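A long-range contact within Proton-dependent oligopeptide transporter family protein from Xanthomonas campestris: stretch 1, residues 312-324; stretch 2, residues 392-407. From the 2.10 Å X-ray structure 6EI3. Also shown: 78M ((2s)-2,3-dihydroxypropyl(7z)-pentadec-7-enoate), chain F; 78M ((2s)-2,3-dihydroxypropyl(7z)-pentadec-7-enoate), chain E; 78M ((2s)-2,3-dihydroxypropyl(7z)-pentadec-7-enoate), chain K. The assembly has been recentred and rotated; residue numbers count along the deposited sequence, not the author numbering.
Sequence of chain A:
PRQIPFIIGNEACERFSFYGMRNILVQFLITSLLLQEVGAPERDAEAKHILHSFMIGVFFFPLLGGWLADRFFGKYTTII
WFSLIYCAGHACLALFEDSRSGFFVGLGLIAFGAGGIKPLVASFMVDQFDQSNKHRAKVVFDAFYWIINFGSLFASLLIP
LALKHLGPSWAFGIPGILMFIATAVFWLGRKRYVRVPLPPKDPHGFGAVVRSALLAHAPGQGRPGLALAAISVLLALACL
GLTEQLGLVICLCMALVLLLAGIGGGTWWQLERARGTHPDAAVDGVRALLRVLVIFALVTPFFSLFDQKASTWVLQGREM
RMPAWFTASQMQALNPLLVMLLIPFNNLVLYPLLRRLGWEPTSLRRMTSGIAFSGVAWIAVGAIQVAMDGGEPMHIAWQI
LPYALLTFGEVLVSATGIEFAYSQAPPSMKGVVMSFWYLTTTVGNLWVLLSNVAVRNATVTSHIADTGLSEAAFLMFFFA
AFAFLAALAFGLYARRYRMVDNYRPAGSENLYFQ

Stretch 1 312-324: TWVLQGREMRMPA
Stretch 2 (392-407) EPMHIAWQILPYALLT

How do the two backbones run past each other? Stretch 1 begins as a helix at T312, passes through a type I turn from G317 to M320, and leaves extended through R321 (phi/psi -74/142) and M322 (-163/159). Stretch 2 arrives extended through P393, M394 and H395, makes a 3-10 segment over 396-399, and continues as a helix through T407. The helices 312-317 and 400-407 are nearly antiparallel, at 166°, with axes 12.6 Å apart at closest.

What joins the extended segments? A single beta bridge pairs R321 with H395, their CA atoms 4.3 Å apart. R321 N donates to M394 O at 2.8 Å, and I396 N donates to R321 O at 2.8 Å, so R321 uses both backbone polar groups. Beside the turn, a water donates to E319 O (3.1 Å) and accepts from M394 N (3.0 Å).

How does Q399 tie the helix to the 3-10 segment? Its side chain (chi1 m, chi2 t) points toward stretch 1, and its amide NE2 donates twice: to W313 O at 3.0 Å and to Q316 OE1 at 3.1 Å. Q316, chi1 t and chi2 t, brings its end nearer to receive the second bond.

Which side chains fill the space between? W313 (chi1 m, chi2 19°) sets its edge against the face of Y403, ring planes at 87° and centroids 4.9 Å apart; its CH2 also lies 3.7 Å from P402 CB and 3.5 Å from L406 CD2. M320, rotamer m, t, p, packs its CB 4.0 Å from I396 CB and its CE 3.9 Å from W398 CB. At the exposed margin, R321 lays a guanidinium face over H395 CB, with NH2 to CB 3.8 Å, while H395 ND1 accepts from A397 N at 3.0 Å.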

# COMPACT_ATOMS: atom_id res chain seq x y z
N THR A 312 -2.61 14.15 5.45
CA THR A 312 -1.82 15.18 6.12
C THR A 312 -1.35 16.30 5.14
O THR A 312 -1.46 17.47 5.47
CB THR A 312 -0.64 14.52 6.83
OG1 THR A 312 -1.12 13.53 7.77
CG2 THR A 312 0.25 15.53 7.54
N TRP A 313 -0.81 15.93 3.96
CA TRP A 313 -0.32 16.97 3.03
C TRP A 313 -1.46 17.77 2.41
O TRP A 313 -1.30 18.97 2.17
CB TRP A 313 0.56 16.38 1.94
CG TRP A 313 1.88 15.82 2.42
CD1 TRP A 313 2.22 15.47 3.69
CD2 TRP A 313 3.00 15.50 1.59
NE1 TRP A 313 3.52 14.99 3.71
CE2 TRP A 313 4.01 14.98 2.43
CE3 TRP A 313 3.27 15.66 0.22
CZ2 TRP A 313 5.26 14.59 1.94
CZ3 TRP A 313 4.51 15.28 -0.27
CH2 TRP A 313 5.50 14.78 0.58
N VAL A 314 -2.59 17.12 2.15
CA VAL A 314 -3.77 17.83 1.60
C VAL A 314 -4.25 18.86 2.61
O VAL A 314 -4.50 20.02 2.24
CB VAL A 314 -4.91 16.88 1.14
CG1 VAL A 314 -6.19 17.65 0.85
CG2 VAL A 314 -4.49 16.07 -0.09
N LEU A 315 -4.34 18.45 3.89
CA LEU A 315 -4.79 19.31 4.99
C LEU A 315 -3.86 20.50 5.16
O LEU A 315 -4.32 21.59 5.48
CB LEU A 315 -4.90 18.51 6.30
CG LEU A 315 -6.01 17.46 6.32
CD1 LEU A 315 -5.85 16.49 7.49
CD2 LEU A 315 -7.43 18.11 6.26
N GLN A 316 -2.55 20.30 4.94
CA GLN A 316 -1.57 21.39 4.96
C GLN A 316 -1.83 22.30 3.75
O GLN A 316 -1.94 23.51 3.91
CB GLN A 316 -0.12 20.86 4.90
CG GLN A 316 0.90 21.99 4.91
CD GLN A 316 2.33 21.52 4.80
OE1 GLN A 316 2.76 21.05 3.75
NE2 GLN A 316 3.10 21.73 5.84
N GLY A 317 -1.92 21.70 2.56
CA GLY A 317 -2.14 22.41 1.30
C GLY A 317 -3.30 23.40 1.32
O GLY A 317 -3.18 24.51 0.79
N ARG A 318 -4.40 23.02 1.98
CA ARG A 318 -5.63 23.83 2.12
C ARG A 318 -5.39 25.18 2.78
O ARG A 318 -6.11 26.12 2.50
CB ARG A 318 -6.69 23.05 2.92
CG ARG A 318 -7.32 21.88 2.15
CD ARG A 318 -8.46 21.27 2.96
NE ARG A 318 -9.62 22.17 3.04
CZ ARG A 318 -10.06 22.74 4.17
NH1 ARG A 318 -9.46 22.48 5.32
NH2 ARG A 318 -11.11 23.54 4.14
N GLU A 319 -4.38 25.28 3.67
CA GLU A 319 -4.05 26.51 4.38
C GLU A 319 -2.96 27.33 3.67
O GLU A 319 -2.55 28.36 4.18
CB GLU A 319 -3.65 26.21 5.84
CG GLU A 319 -4.68 25.40 6.62
CD GLU A 319 -6.08 25.98 6.75
OE1 GLU A 319 -6.20 27.19 7.05
OE2 GLU A 319 -7.05 25.21 6.58
N MET A 320 -2.48 26.86 2.52
CA MET A 320 -1.42 27.55 1.79
C MET A 320 -1.98 28.49 0.71
O MET A 320 -3.14 28.34 0.34
CB MET A 320 -0.46 26.51 1.19
CG MET A 320 0.22 25.67 2.26
SD MET A 320 1.27 24.38 1.60
CE MET A 320 2.81 25.33 1.35
N ARG A 321 -1.19 29.48 0.24
CA ARG A 321 -1.67 30.42 -0.79
C ARG A 321 -1.72 29.73 -2.15
O ARG A 321 -0.85 28.94 -2.50
CB ARG A 321 -0.76 31.65 -0.92
CG ARG A 321 -0.61 32.51 0.33
CD ARG A 321 0.00 33.87 -0.03
NE ARG A 321 1.38 33.77 -0.53
CZ ARG A 321 1.74 33.94 -1.80
NH1 ARG A 321 0.82 34.19 -2.73
NH2 ARG A 321 3.01 33.84 -2.16
N MET A 322 -2.75 30.04 -2.94
CA MET A 322 -2.95 29.46 -4.27
C MET A 322 -3.93 30.33 -5.06
O MET A 322 -4.71 31.05 -4.44
CB MET A 322 -3.48 28.01 -4.14
CG MET A 322 -4.92 27.91 -3.65
SD MET A 322 -5.37 26.20 -3.29
CE MET A 322 -4.54 25.98 -1.77
N PRO A 323 -3.96 30.25 -6.42
CA PRO A 323 -4.97 31.03 -7.16
C PRO A 323 -6.36 30.42 -6.98
O PRO A 323 -6.48 29.22 -6.69
CB PRO A 323 -4.50 30.95 -8.61
CG PRO A 323 -3.61 29.77 -8.68
CD PRO A 323 -3.09 29.46 -7.32
N ALA A 324 -7.40 31.26 -7.13
CA ALA A 324 -8.82 30.88 -6.96
C ALA A 324 -9.21 29.61 -7.71
O ALA A 324 -9.98 28.82 -7.18
CB ALA A 324 -9.72 32.03 -7.38
N GLU A 392 3.85 33.19 8.52
CA GLU A 392 4.41 33.42 7.19
C GLU A 392 3.48 32.89 6.09
O GLU A 392 3.11 31.72 6.13
CB GLU A 392 5.84 32.85 7.08
CG GLU A 392 6.50 32.98 5.71
CD GLU A 392 7.11 34.32 5.32
OE1 GLU A 392 6.96 35.31 6.08
OE2 GLU A 392 7.75 34.37 4.25
N PRO A 393 3.10 33.74 5.10
CA PRO A 393 2.26 33.22 4.00
C PRO A 393 3.07 32.29 3.09
O PRO A 393 4.16 32.66 2.63
CB PRO A 393 1.75 34.49 3.30
CG PRO A 393 2.75 35.54 3.63
CD PRO A 393 3.44 35.17 4.92
N MET A 394 2.62 31.04 2.95
CA MET A 394 3.36 30.06 2.15
C MET A 394 2.55 29.63 0.94
O MET A 394 1.43 29.17 1.10
CB MET A 394 3.79 28.85 3.00
CG MET A 394 4.79 29.22 4.10
SD MET A 394 6.41 29.74 3.47
CE MET A 394 7.19 28.16 3.25
N HIS A 395 3.10 29.82 -0.27
CA HIS A 395 2.42 29.43 -1.50
C HIS A 395 2.45 27.91 -1.57
O HIS A 395 3.44 27.30 -1.17
CB HIS A 395 3.11 30.05 -2.73
CG HIS A 395 2.30 29.97 -3.99
ND1 HIS A 395 2.24 28.81 -4.74
CD2 HIS A 395 1.54 30.92 -4.60
CE1 HIS A 395 1.44 29.08 -5.76
NE2 HIS A 395 1.00 30.34 -5.73
N ILE A 396 1.37 27.30 -2.06
CA ILE A 396 1.27 25.84 -2.17
C ILE A 396 2.40 25.22 -3.04
O ILE A 396 2.73 24.06 -2.84
CB ILE A 396 -0.15 25.39 -2.62
CG1 ILE A 396 -0.36 23.88 -2.32
CG2 ILE A 396 -0.43 25.78 -4.10
CD1 ILE A 396 -1.80 23.45 -2.26
N ALA A 397 3.01 26.00 -3.97
CA ALA A 397 4.13 25.53 -4.80
C ALA A 397 5.30 25.05 -3.94
O ALA A 397 6.11 24.25 -4.41
CB ALA A 397 4.59 26.63 -5.76
N TRP A 398 5.38 25.48 -2.67
CA TRP A 398 6.41 24.99 -1.74
C TRP A 398 6.30 23.48 -1.53
O TRP A 398 7.31 22.83 -1.24
CB TRP A 398 6.32 25.69 -0.38
CG TRP A 398 7.15 26.93 -0.28
CD1 TRP A 398 6.69 28.21 -0.25
CD2 TRP A 398 8.58 27.01 -0.24
NE1 TRP A 398 7.75 29.09 -0.13
CE2 TRP A 398 8.92 28.37 -0.13
CE3 TRP A 398 9.61 26.05 -0.30
CZ2 TRP A 398 10.25 28.81 -0.08
CZ3 TRP A 398 10.93 26.48 -0.22
CH2 TRP A 398 11.24 27.85 -0.11
N GLN A 399 5.09 22.89 -1.71
CA GLN A 399 4.92 21.41 -1.57
C GLN A 399 5.63 20.60 -2.69
O GLN A 399 5.78 19.39 -2.52
CB GLN A 399 3.45 20.98 -1.48
CG GLN A 399 2.70 21.48 -0.25
CD GLN A 399 1.40 20.74 -0.05
OE1 GLN A 399 0.67 20.43 -1.01
NE2 GLN A 399 1.05 20.50 1.21
N ILE A 400 6.08 21.26 -3.79
CA ILE A 400 6.87 20.61 -4.88
C ILE A 400 8.14 19.99 -4.25
O ILE A 400 8.50 18.88 -4.62
CB ILE A 400 7.26 21.63 -6.02
CG1 ILE A 400 6.03 22.09 -6.84
CG2 ILE A 400 8.34 21.03 -6.97
CD1 ILE A 400 6.28 23.36 -7.77
N LEU A 401 8.82 20.73 -3.33
CA LEU A 401 10.04 20.26 -2.64
C LEU A 401 9.79 18.91 -1.92
O LEU A 401 10.40 17.93 -2.35
CB LEU A 401 10.64 21.32 -1.70
CG LEU A 401 11.86 20.91 -0.85
CD1 LEU A 401 13.08 20.57 -1.73
CD2 LEU A 401 12.22 22.02 0.12
N PRO A 402 8.86 18.77 -0.95
CA PRO A 402 8.63 17.42 -0.38
C PRO A 402 8.05 16.41 -1.37
O PRO A 402 8.33 15.24 -1.22
CB PRO A 402 7.71 17.68 0.82
CG PRO A 402 7.04 19.00 0.54
CD PRO A 402 8.06 19.79 -0.23
N TYR A 403 7.29 16.84 -2.41
CA TYR A 403 6.82 15.87 -3.41
C TYR A 403 8.02 15.25 -4.15
O TYR A 403 8.05 14.03 -4.34
CB TYR A 403 5.84 16.49 -4.43
CG TYR A 403 4.40 16.18 -4.09
CD1 TYR A 403 3.85 14.93 -4.36
CD2 TYR A 403 3.63 17.08 -3.36
CE1 TYR A 403 2.57 14.59 -3.95
CE2 TYR A 403 2.32 16.77 -2.98
CZ TYR A 403 1.80 15.53 -3.28
OH TYR A 403 0.53 15.21 -2.88
N ALA A 404 9.00 16.08 -4.54
CA ALA A 404 10.21 15.63 -5.25
C ALA A 404 11.01 14.67 -4.39
O ALA A 404 11.38 13.59 -4.86
CB ALA A 404 11.07 16.83 -5.66
N LEU A 405 11.24 15.05 -3.13
CA LEU A 405 12.00 14.24 -2.19
C LEU A 405 11.32 12.91 -1.93
O LEU A 405 11.97 11.86 -2.05
CB LEU A 405 12.25 15.01 -0.87
CG LEU A 405 13.19 16.23 -0.98
CD1 LEU A 405 12.97 17.17 0.18
CD2 LEU A 405 14.68 15.81 -1.09
N LEU A 406 10.00 12.94 -1.63
CA LEU A 406 9.21 11.73 -1.34
C LEU A 406 9.10 10.77 -2.54
O LEU A 406 9.19 9.56 -2.34
CB LEU A 406 7.82 12.08 -0.78
CG LEU A 406 6.87 10.90 -0.47
CD1 LEU A 406 7.38 10.02 0.69
CD2 LEU A 406 5.47 11.39 -0.22
N THR A 407 8.87 11.31 -3.75
CA THR A 407 8.76 10.52 -4.97
C THR A 407 10.10 9.92 -5.34
O THR A 407 10.14 8.77 -5.83
CB THR A 407 8.09 11.30 -6.10
OG1 THR A 407 6.86 11.83 -5.58
CG2 THR A 407 7.78 10.40 -7.31
O21 78M F . 9.42 32.01 4.23
C20 78M F . 9.71 30.77 4.85
C18 78M F . 11.05 30.24 4.37
O19 78M F . 11.01 29.99 2.97
C17 78M F . 11.53 29.03 5.15
O2 78M F . 10.83 27.84 4.70
C1 78M F . 11.49 27.00 3.90
O1 78M F . 12.49 27.29 3.28
C2 78M F . 10.85 25.64 3.87
C3 78M F . 11.51 24.66 2.91
C4 78M F . 12.03 23.41 3.58
C5 78M F . 13.52 23.40 3.89
C6 78M F . 13.97 22.20 4.72
C7 78M F . 14.95 21.32 4.02
C8 78M F . 14.67 20.29 3.23
C9 78M F . 15.66 19.40 2.53
C10 78M F . 16.46 20.11 1.43
C11 78M F . 17.77 19.43 1.08
C12 78M F . 17.66 18.31 0.05
C13 78M F . 18.91 17.45 -0.05
C15 78M F . 20.10 15.55 -1.21
C14 78M F . 18.85 16.40 -1.15
O21 78M E . 5.99 32.43 -4.36
C20 78M E . 6.79 31.62 -3.51
C18 78M E . 7.52 30.55 -4.30
O19 78M E . 6.59 29.81 -5.08
C17 78M E . 8.27 29.60 -3.40
O2 78M E . 9.12 28.74 -4.21
C1 78M E . 8.71 27.50 -4.46
O1 78M E . 7.57 27.14 -4.36
C2 78M E . 9.85 26.61 -4.87
C3 78M E . 9.77 25.22 -4.24
C4 78M E . 11.05 24.40 -4.35
C5 78M E . 11.21 23.61 -5.64
C6 78M E . 12.26 22.50 -5.55
C7 78M E . 12.58 21.87 -6.87
C8 78M E . 12.52 20.58 -7.16
C9 78M E . 12.85 19.95 -8.48
C10 78M E . 11.65 19.79 -9.44
C11 78M E . 11.28 21.05 -10.23
C12 78M E . 12.04 21.26 -11.53
C13 78M E . 11.46 22.36 -12.42
C15 78M E . 11.45 23.51 -14.67
C14 78M E . 12.12 22.48 -13.78
O21 78M K . 4.85 31.07 -6.76
C20 78M K . 4.48 31.43 -8.08
C18 78M K . 3.76 30.30 -8.77
O19 78M K . 4.59 29.14 -8.83
C17 78M K . 3.27 30.67 -10.16
O2 78M K . 2.35 29.60 -10.48
C1 78M K . 1.07 29.90 -10.75
O1 78M K . 0.67 31.02 -10.94
C2 78M K . 0.21 28.68 -10.72
C3 78M K . -0.11 28.26 -9.29
C4 78M K . -0.73 26.88 -9.20
C5 78M K . -0.45 26.17 -7.88
C6 78M K . 0.99 25.66 -7.72
C7 78M K . 1.26 24.53 -8.65
C8 78M K . 2.23 23.64 -8.57
C9 78M K . 2.45 22.51 -9.53
C10 78M K . 1.58 21.29 -9.18
C11 78M K . 0.23 21.20 -9.89
C12 78M K . 0.27 20.61 -11.29
C13 78M K . 0.71 19.15 -11.35
C15 78M K . 1.41 17.21 -12.78
C14 78M K . 0.99 18.65 -12.76
O HOH W 1 -0.00 30.13 4.08